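Local structure of UL144 (Macacine herpesvirus 1, 6NYP) at residues L10-V24 and G42-C54. The protein is a viral member of the TNF receptor family that, like cytomegalovirus UL144, probably binds the host lymphocyte receptor BTLA. Sequence-based numbering, arbitrary orientation.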
ATOM      1  N   LEU F  10     -12.467   0.978  -6.993  1.00 82.73           N
ATOM      2  CA  LEU F  10     -11.929   2.074  -7.844  1.00 89.27           C
ATOM      3  C   LEU F  10     -12.788   2.225  -9.107  1.00 95.76           C
ATOM      4  O   LEU F  10     -13.505   3.245  -9.197  1.00109.63           O
ATOM      5  CB  LEU F  10     -10.449   1.819  -8.143  1.00 88.13           C
ATOM      6  CG  LEU F  10      -9.494   2.027  -6.962  1.00 81.04           C
ATOM      7  CD1 LEU F  10      -8.043   2.025  -7.419  1.00 84.36           C
ATOM      8  CD2 LEU F  10      -9.794   3.315  -6.210  1.00 81.23           C
ATOM      9  N   GLY F  11     -12.771   1.253 -10.024  1.00 92.68           N
ATOM     10  CA  GLY F  11     -13.782   1.164 -11.097  1.00 96.64           C
ATOM     11  C   GLY F  11     -14.911   0.240 -10.673  1.00 98.45           C
ATOM     12  O   GLY F  11     -15.521   0.501  -9.615  1.00 96.42           O
ATOM     13  N   ASP F  12     -15.119  -0.847 -11.423  1.00100.55           N
ATOM     14  CA  ASP F  12     -15.817  -2.077 -10.957  1.00104.29           C
ATOM     15  C   ASP F  12     -14.761  -3.075 -10.462  1.00102.38           C
ATOM     16  O   ASP F  12     -14.993  -4.297 -10.565  1.00107.86           O
ATOM     17  CB  ASP F  12     -16.694  -2.659 -12.069  1.00110.13           C
ATOM     18  CG  ASP F  12     -17.744  -1.693 -12.598  1.00117.96           C
ATOM     19  OD1 ASP F  12     -18.101  -0.740 -11.869  1.00119.76           O
ATOM     20  OD2 ASP F  12     -18.209  -1.905 -13.739  1.00123.74           O
ATOM     21  N   GLN F  13     -13.651  -2.561  -9.918  1.00 92.95           N
ATOM     22  CA  GLN F  13     -12.438  -3.331  -9.537  1.00 89.14           C
ATOM     23  C   GLN F  13     -12.133  -3.088  -8.053  1.00 87.26           C
ATOM     24  O   GLN F  13     -12.186  -1.911  -7.608  1.00 80.90           O
ATOM     25  CB  GLN F  13     -11.268  -2.912 -10.431  1.00 88.70           C
ATOM     26  CG  GLN F  13     -10.021  -3.789 -10.344  1.00 91.14           C
ATOM     27  CD  GLN F  13     -10.212  -5.199 -10.856  1.00 96.31           C
ATOM     28  OE1 GLN F  13     -10.519  -5.426 -12.026  1.00 97.18           O
ATOM     29  NE2 GLN F  13      -9.971  -6.171  -9.989  1.00 94.29           N
ATOM     30  N   CYS F  14     -11.827  -4.170  -7.332  1.00 83.44           N
ATOM     31  CA  CYS F  14     -11.439  -4.162  -5.899  1.00 81.15           C
ATOM     32  C   CYS F  14      -9.917  -4.007  -5.802  1.00 81.57           C
ATOM     33  O   CYS F  14      -9.193  -4.875  -6.337  1.00 73.95           O
ATOM     34  CB  CYS F  14     -11.921  -5.431  -5.207  1.00 84.05           C
ATOM     35  SG  CYS F  14     -13.719  -5.496  -4.988  1.00 89.02           S
ATOM     36  N   CYS F  15      -9.458  -2.928  -5.155  1.00 77.58           N
ATOM     37  CA  CYS F  15      -8.043  -2.477  -5.177  1.00 73.66           C
ATOM     38  C   CYS F  15      -7.538  -2.186  -3.770  1.00 70.56           C
ATOM     39  O   CYS F  15      -8.304  -1.811  -2.886  1.00 73.04           O
ATOM     40  CB  CYS F  15      -7.877  -1.236  -6.044  1.00 74.16           C
ATOM     41  SG  CYS F  15      -8.216  -1.548  -7.791  1.00 76.76           S
ATOM     42  N   PRO F  16      -6.218  -2.354  -3.535  1.00 68.14           N
ATOM     43  CA  PRO F  16      -5.582  -1.841  -2.324  1.00 68.77           C
ATOM     44  C   PRO F  16      -5.804  -0.338  -2.182  1.00 67.97           C
ATOM     45  O   PRO F  16      -5.750   0.392  -3.168  1.00 66.90           O
ATOM     46  CB  PRO F  16      -4.087  -2.119  -2.532  1.00 68.23           C
ATOM     47  CG  PRO F  16      -4.044  -3.240  -3.553  1.00 68.29           C
ATOM     48  CD  PRO F  16      -5.275  -3.057  -4.416  1.00 69.08           C
ATOM     49  N   PRO F  17      -6.049   0.179  -0.961  1.00 70.86           N
ATOM     50  CA  PRO F  17      -6.203   1.616  -0.764  1.00 71.87           C
ATOM     51  C   PRO F  17      -4.850   2.339  -0.818  1.00 70.28           C
ATOM     52  O   PRO F  17      -3.827   1.671  -0.864  1.00 65.54           O
ATOM     53  CB  PRO F  17      -6.858   1.692   0.619  1.00 73.26           C
ATOM     54  CG  PRO F  17      -6.324   0.481   1.351  1.00 75.31           C
ATOM     55  CD  PRO F  17      -6.196  -0.587   0.286  1.00 73.43           C
ATOM     56  N   CYS F  18      -4.885   3.674  -0.812  1.00 73.18           N
ATOM     57  CA  CYS F  18      -3.694   4.548  -0.648  1.00 75.34           C
ATOM     58  C   CYS F  18      -3.527   4.903   0.834  1.00 74.83           C
ATOM     59  O   CYS F  18      -4.538   4.878   1.574  1.00 70.12           O
ATOM     60  CB  CYS F  18      -3.839   5.814  -1.486  1.00 78.11           C
ATOM     61  SG  CYS F  18      -3.804   5.527  -3.276  1.00 79.90           S
ATOM     62  N   LYS F  19      -2.302   5.229   1.255  1.00 81.54           N
ATOM     63  CA  LYS F  19      -2.013   5.764   2.615  1.00 83.97           C
ATOM     64  C   LYS F  19      -2.557   7.199   2.711  1.00 83.67           C
ATOM     65  O   LYS F  19      -2.852   7.794   1.657  1.00 79.50           O
ATOM     66  CB  LYS F  19      -0.516   5.682   2.928  1.00 87.57           C
ATOM     67  CG  LYS F  19       0.047   4.272   3.019  1.00 96.49           C
ATOM     68  CD  LYS F  19       1.488   4.220   3.491  1.00105.30           C
ATOM     69  CE  LYS F  19       1.923   2.837   3.936  1.00106.59           C
ATOM     70  NZ  LYS F  19       2.102   1.898   2.802  1.00103.10           N
ATOM     71  N   GLN F  20      -2.652   7.731   3.929  1.00 88.54           N
ATOM     72  CA  GLN F  20      -3.478   8.915   4.300  1.00 91.03           C
ATOM     73  C   GLN F  20      -3.228  10.116   3.376  1.00 89.41           C
ATOM     74  O   GLN F  20      -4.226  10.681   2.868  1.00 89.50           O
ATOM     75  CB  GLN F  20      -3.208   9.283   5.759  1.00 95.73           C
ATOM     76  CG  GLN F  20      -3.807   8.284   6.738  1.00 97.53           C
ATOM     77  CD  GLN F  20      -4.188   8.952   8.035  1.00103.67           C
ATOM     78  OE1 GLN F  20      -3.364   9.593   8.684  1.00109.87           O
ATOM     79  NE2 GLN F  20      -5.455   8.824   8.392  1.00103.79           N
ATOM     80  N   GLY F  21      -1.968  10.503   3.161  1.00 83.76           N
ATOM     81  CA  GLY F  21      -1.624  11.753   2.450  1.00 84.83           C
ATOM     82  C   GLY F  21      -1.597  11.616   0.938  1.00 78.01           C
ATOM     83  O   GLY F  21      -1.029  12.501   0.292  1.00 77.22           O
ATOM     84  N   TYR F  22      -2.202  10.562   0.386  1.00 74.43           N
ATOM     85  CA  TYR F  22      -2.038  10.150  -1.031  1.00 74.59           C
ATOM     86  C   TYR F  22      -3.404  10.020  -1.714  1.00 74.98           C
ATOM     87  O   TYR F  22      -4.379   9.635  -1.041  1.00 71.60           O
ATOM     88  CB  TYR F  22      -1.287   8.823  -1.100  1.00 71.93           C
ATOM     89  CG  TYR F  22       0.137   8.859  -0.610  1.00 69.11           C
ATOM     90  CD1 TYR F  22       0.439   8.834   0.741  1.00 71.42           C
ATOM     91  CD2 TYR F  22       1.189   8.855  -1.512  1.00 71.44           C
ATOM     92  CE1 TYR F  22       1.750   8.820   1.189  1.00 72.97           C
ATOM     93  CE2 TYR F  22       2.506   8.871  -1.080  1.00 72.63           C
ATOM     94  CZ  TYR F  22       2.789   8.853   0.274  1.00 72.71           C
ATOM     95  OH  TYR F  22       4.088   8.869   0.690  1.00 78.94           O
ATOM     96  N   ARG F  23      -3.453  10.347  -3.010  1.00 74.37           N
ATOM     97  CA  ARG F  23      -4.620  10.133  -3.907  1.00 74.86           C
ATOM     98  C   ARG F  23      -4.246   9.059  -4.939  1.00 72.71           C
ATOM     99  O   ARG F  23      -3.021   8.919  -5.239  1.00 68.48           O
ATOM    100  CB  ARG F  23      -5.004  11.441  -4.610  1.00 78.51           C
ATOM    101  CG  ARG F  23      -4.162  11.725  -5.847  1.00 79.12           C
ATOM    102  CD  ARG F  23      -3.773  13.157  -6.122  1.00 79.02           C
ATOM    103  NE  ARG F  23      -3.022  13.207  -7.371  1.00 84.93           N
ATOM    104  CZ  ARG F  23      -2.460  14.291  -7.900  1.00 85.19           C
ATOM    105  NH1 ARG F  23      -2.570  15.465  -7.301  1.00 91.07           N
ATOM    106  NH2 ARG F  23      -1.792  14.196  -9.039  1.00 80.50           N
ATOM    107  N   VAL F  24      -5.251   8.353  -5.472  1.00 66.36           N
ATOM    108  CA  VAL F  24      -5.079   7.318  -6.535  1.00 68.86           C
ATOM    109  C   VAL F  24      -4.709   8.020  -7.850  1.00 69.17           C
ATOM    110  O   VAL F  24      -5.512   8.846  -8.333  1.00 72.93           O
ATOM    111  CB  VAL F  24      -6.350   6.458  -6.695  1.00 70.12           C
ATOM    112  CG1 VAL F  24      -6.271   5.517  -7.893  1.00 69.17           C
ATOM    113  CG2 VAL F  24      -6.680   5.684  -5.428  1.00 67.91           C
ATOM    114  N   GLY F  42      -0.601  21.932   2.105  1.00 87.16           N
ATOM    115  CA  GLY F  42      -1.657  22.946   1.927  1.00 89.43           C
ATOM    116  C   GLY F  42      -2.853  22.402   1.160  1.00 93.28           C
ATOM    117  O   GLY F  42      -3.742  23.215   0.793  1.00 93.68           O
ATOM    118  N   THR F  43      -2.868  21.090   0.898  1.00 96.37           N
ATOM    119  CA  THR F  43      -3.975  20.357   0.226  1.00 91.29           C
ATOM    120  C   THR F  43      -4.369  19.154   1.089  1.00 85.90           C
ATOM    121  O   THR F  43      -3.541  18.715   1.909  1.00 87.14           O
ATOM    122  CB  THR F  43      -3.587  19.912  -1.190  1.00 93.89           C
ATOM    123  OG1 THR F  43      -2.742  18.757  -1.110  1.00 92.69           O
ATOM    124  CG2 THR F  43      -2.912  21.017  -1.975  1.00 95.69           C
ATOM    125  N   TYR F  44      -5.593  18.658   0.907  1.00 82.64           N
ATOM    126  CA  TYR F  44      -6.114  17.444   1.583  1.00 78.65           C
ATOM    127  C   TYR F  44      -6.750  16.524   0.536  1.00 79.08           C
ATOM    128  O   TYR F  44      -7.318  17.014  -0.457  1.00 79.28           O
ATOM    129  CB  TYR F  44      -7.093  17.826   2.696  1.00 78.25           C
ATOM    130  CG  TYR F  44      -8.428  18.351   2.226  1.00 79.86           C
ATOM    131  CD1 TYR F  44      -8.631  19.705   1.996  1.00 78.12           C
ATOM    132  CD2 TYR F  44      -9.500  17.492   2.027  1.00 78.86           C
ATOM    133  CE1 TYR F  44      -9.858  20.188   1.564  1.00 77.67           C
ATOM    134  CE2 TYR F  44     -10.732  17.959   1.594  1.00 81.70           C
ATOM    135  CZ  TYR F  44     -10.908  19.310   1.349  1.00 81.47           C
ATOM    136  OH  TYR F  44     -12.124  19.778   0.935  1.00 78.12           O
ATOM    137  N   VAL F  45      -6.648  15.217   0.771  1.00 79.28           N
ATOM    138  CA  VAL F  45      -7.265  14.155  -0.075  1.00 77.70           C
ATOM    139  C   VAL F  45      -8.785  14.302   0.049  1.00 77.73           C
ATOM    140  O   VAL F  45      -9.320  14.046   1.139  1.00 74.77           O
ATOM    141  CB  VAL F  45      -6.789  12.747   0.328  1.00 79.30           C
ATOM    142  CG1 VAL F  45      -7.455  11.672  -0.518  1.00 83.34           C
ATOM    143  CG2 VAL F  45      -5.277  12.615   0.259  1.00 76.04           C
ATOM    144  N   SER F  46      -9.441  14.696  -1.045  1.00 86.03           N
ATOM    145  CA  SER F  46     -10.864  15.119  -1.111  1.00 96.08           C
ATOM    146  C   SER F  46     -11.766  13.929  -1.459  1.00 95.27           C
ATOM    147  O   SER F  46     -12.608  13.560  -0.626  1.00101.13           O
ATOM    148  CB  SER F  46     -11.018  16.253  -2.090  1.00103.40           C
ATOM    149  OG  SER F  46     -12.376  16.660  -2.197  1.00110.62           O
ATOM    150  N   GLY F  47     -11.589  13.349  -2.647  1.00 93.91           N
ATOM    151  CA  GLY F  47     -12.164  12.043  -3.017  1.00 93.58           C
ATOM    152  C   GLY F  47     -11.093  10.973  -2.947  1.00 88.76           C
ATOM    153  O   GLY F  47     -10.155  11.129  -2.148  1.00 91.58           O
ATOM    154  N   LEU F  48     -11.213   9.929  -3.767  1.00 81.53           N
ATOM    155  CA  LEU F  48     -10.132   8.928  -3.973  1.00 81.03           C
ATOM    156  C   LEU F  48      -8.988   9.588  -4.753  1.00 80.49           C
ATOM    157  O   LEU F  48      -7.816   9.240  -4.500  1.00 79.14           O
ATOM    158  CB  LEU F  48     -10.694   7.716  -4.721  1.00 76.88           C
ATOM    159  CG  LEU F  48     -11.696   6.869  -3.934  1.00 78.42           C
ATOM    160  CD1 LEU F  48     -12.453   5.919  -4.851  1.00 81.61           C
ATOM    161  CD2 LEU F  48     -11.016   6.093  -2.813  1.00 78.33           C
ATOM    162  N   TYR F  49      -9.314  10.532  -5.644  1.00 82.17           N
ATOM    163  CA  TYR F  49      -8.476  10.932  -6.808  1.00 82.15           C
ATOM    164  C   TYR F  49      -8.054  12.414  -6.757  1.00 86.28           C
ATOM    165  O   TYR F  49      -7.179  12.787  -7.570  1.00 86.74           O
ATOM    166  CB  TYR F  49      -9.245  10.675  -8.109  1.00 75.16           C
ATOM    167  CG  TYR F  49      -9.798   9.283  -8.295  1.00 69.63           C
ATOM    168  CD1 TYR F  49      -8.980   8.230  -8.670  1.00 68.18           C
ATOM    169  CD2 TYR F  49     -11.150   9.020  -8.126  1.00 66.87           C
ATOM    170  CE1 TYR F  49      -9.482   6.948  -8.838  1.00 69.14           C
ATOM    171  CE2 TYR F  49     -11.675   7.753  -8.321  1.00 67.14           C
ATOM    172  CZ  TYR F  49     -10.836   6.708  -8.666  1.00 68.68           C
ATOM    173  OH  TYR F  49     -11.343   5.451  -8.834  1.00 72.47           O
ATOM    174  N   GLN F  50      -8.648  13.246  -5.889  1.00 87.81           N
ATOM    175  CA  GLN F  50      -8.459  14.727  -5.902  1.00 93.13           C
ATOM    176  C   GLN F  50      -7.712  15.193  -4.641  1.00 86.43           C
ATOM    177  O   GLN F  50      -8.060  14.725  -3.547  1.00 84.60           O
ATOM    178  CB  GLN F  50      -9.812  15.447  -6.006  1.00 97.33           C
ATOM    179  CG  GLN F  50     -10.202  15.911  -7.411  1.00103.65           C
ATOM    180  CD  GLN F  50     -10.923  14.874  -8.242  1.00102.94           C
ATOM    181  OE1 GLN F  50     -11.613  13.985  -7.740  1.00106.94           O
ATOM    182  NE2 GLN F  50     -10.782  15.004  -9.547  1.00 90.10           N
ATOM    183  N   CYS F  51      -6.744  16.099  -4.802  1.00 84.95           N
ATOM    184  CA  CYS F  51      -6.211  16.982  -3.725  1.00 88.30           C
ATOM    185  C   CYS F  51      -6.915  18.343  -3.807  1.00 87.46           C
ATOM    186  O   CYS F  51      -6.728  19.037  -4.829  1.00 85.69           O
ATOM    187  CB  CYS F  51      -4.708  17.222  -3.847  1.00 90.51           C
ATOM    188  SG  CYS F  51      -3.709  15.717  -3.967  1.00 97.64           S
ATOM    189  N   THR F  52      -7.699  18.704  -2.788  1.00 86.64           N
ATOM    190  CA  THR F  52      -8.402  20.012  -2.685  1.00 88.87           C
ATOM    191  C   THR F  52      -7.600  20.944  -1.768  1.00 90.95           C
ATOM    192  O   THR F  52      -7.122  20.478  -0.709  1.00 91.19           O
ATOM    193  CB  THR F  52      -9.844  19.814  -2.206  1.00 88.36           C
ATOM    194  OG1 THR F  52     -10.488  18.963  -3.156  1.00 91.31           O
ATOM    195  CG2 THR F  52     -10.613  21.108  -2.061  1.00 88.66           C
ATOM    196  N   GLN F  53      -7.462  22.214  -2.169  1.00 90.84           N
ATOM    197  CA  GLN F  53      -6.754  23.284  -1.413  1.00 92.80           C
ATOM    198  C   GLN F  53      -7.456  23.492  -0.062  1.00 91.00           C
ATOM    199  O   GLN F  53      -8.715  23.574  -0.054  1.00 79.38           O
ATOM    200  CB  GLN F  53      -6.736  24.575  -2.241  1.00 93.59           C
ATOM    201  CG  GLN F  53      -5.632  25.563  -1.874  1.00 96.40           C
ATOM    202  CD  GLN F  53      -4.242  25.120  -2.267  1.00 94.51           C
ATOM    203  OE1 GLN F  53      -3.281  25.344  -1.534  1.00 93.80           O
ATOM    204  NE2 GLN F  53      -4.119  24.459  -3.407  1.00 91.14           N
ATOM    205  N   CYS F  54      -6.680  23.540   1.030  1.00 91.52           N
ATOM    206  CA  CYS F  54      -7.185  23.758   2.413  1.00 92.01           C
ATOM    207  C   CYS F  54      -7.753  25.179   2.533  1.00 93.18           C
ATOM    208  O   CYS F  54      -7.004  26.147   2.255  1.00 91.90           O
ATOM    209  CB  CYS F  54      -6.094  23.530   3.455  1.00 95.43           C
ATOM    210  SG  CYS F  54      -5.516  21.812   3.553  1.00104.25           S
TER
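What appears to be the junction between a first cysteine-rich module and the TNFR-type region that follows is made where the turn joining strands 43-45 and 51-53 folds back against strand 22-24. Its polar anchor is a nearly straight hydrogen bond of 2.9 Å from Val24 N to Leu48 O, with an N-H...O angle of 168°. Tyr49 runs side by side with Val24, and the valine's CG1 meets ring atom CE1 at 3.6 Å; Val24 O sits at the ring edge. Beta-branched Val24 suits a strand and brings a compact methyl to the ring, while Tyr49 carries its hydroxyl past the valine to the loop of the 8-9/14-15 hairpin, where OH is 3.1 Å from Leu10 O. Leu10 CD2 touches Leu48 CD1 at 4.0 Å, two branched leucine ends that cross obliquely, their apolar methyls suiting the contact.

Receptors of this family have almost no helix and depend on disulfides in place of a large core, here Cys18-Cys36 and then Cys39-Cys51. With CG set between backbone N and carbonyl carbon (chi1 83°), Arg23 lays its long methylene chain along the Tyr49 backbone before its guanidinium reaches Cys51, whose SG lies at the edge, near the plane, 3.5 Å from NH1. Beta-branched Val45 suits strand 43-45, and its compact CG2 methyl fits against the carbonyl oxygens of Gln20 and Tyr22 in the Lys19-Tyr22 turn.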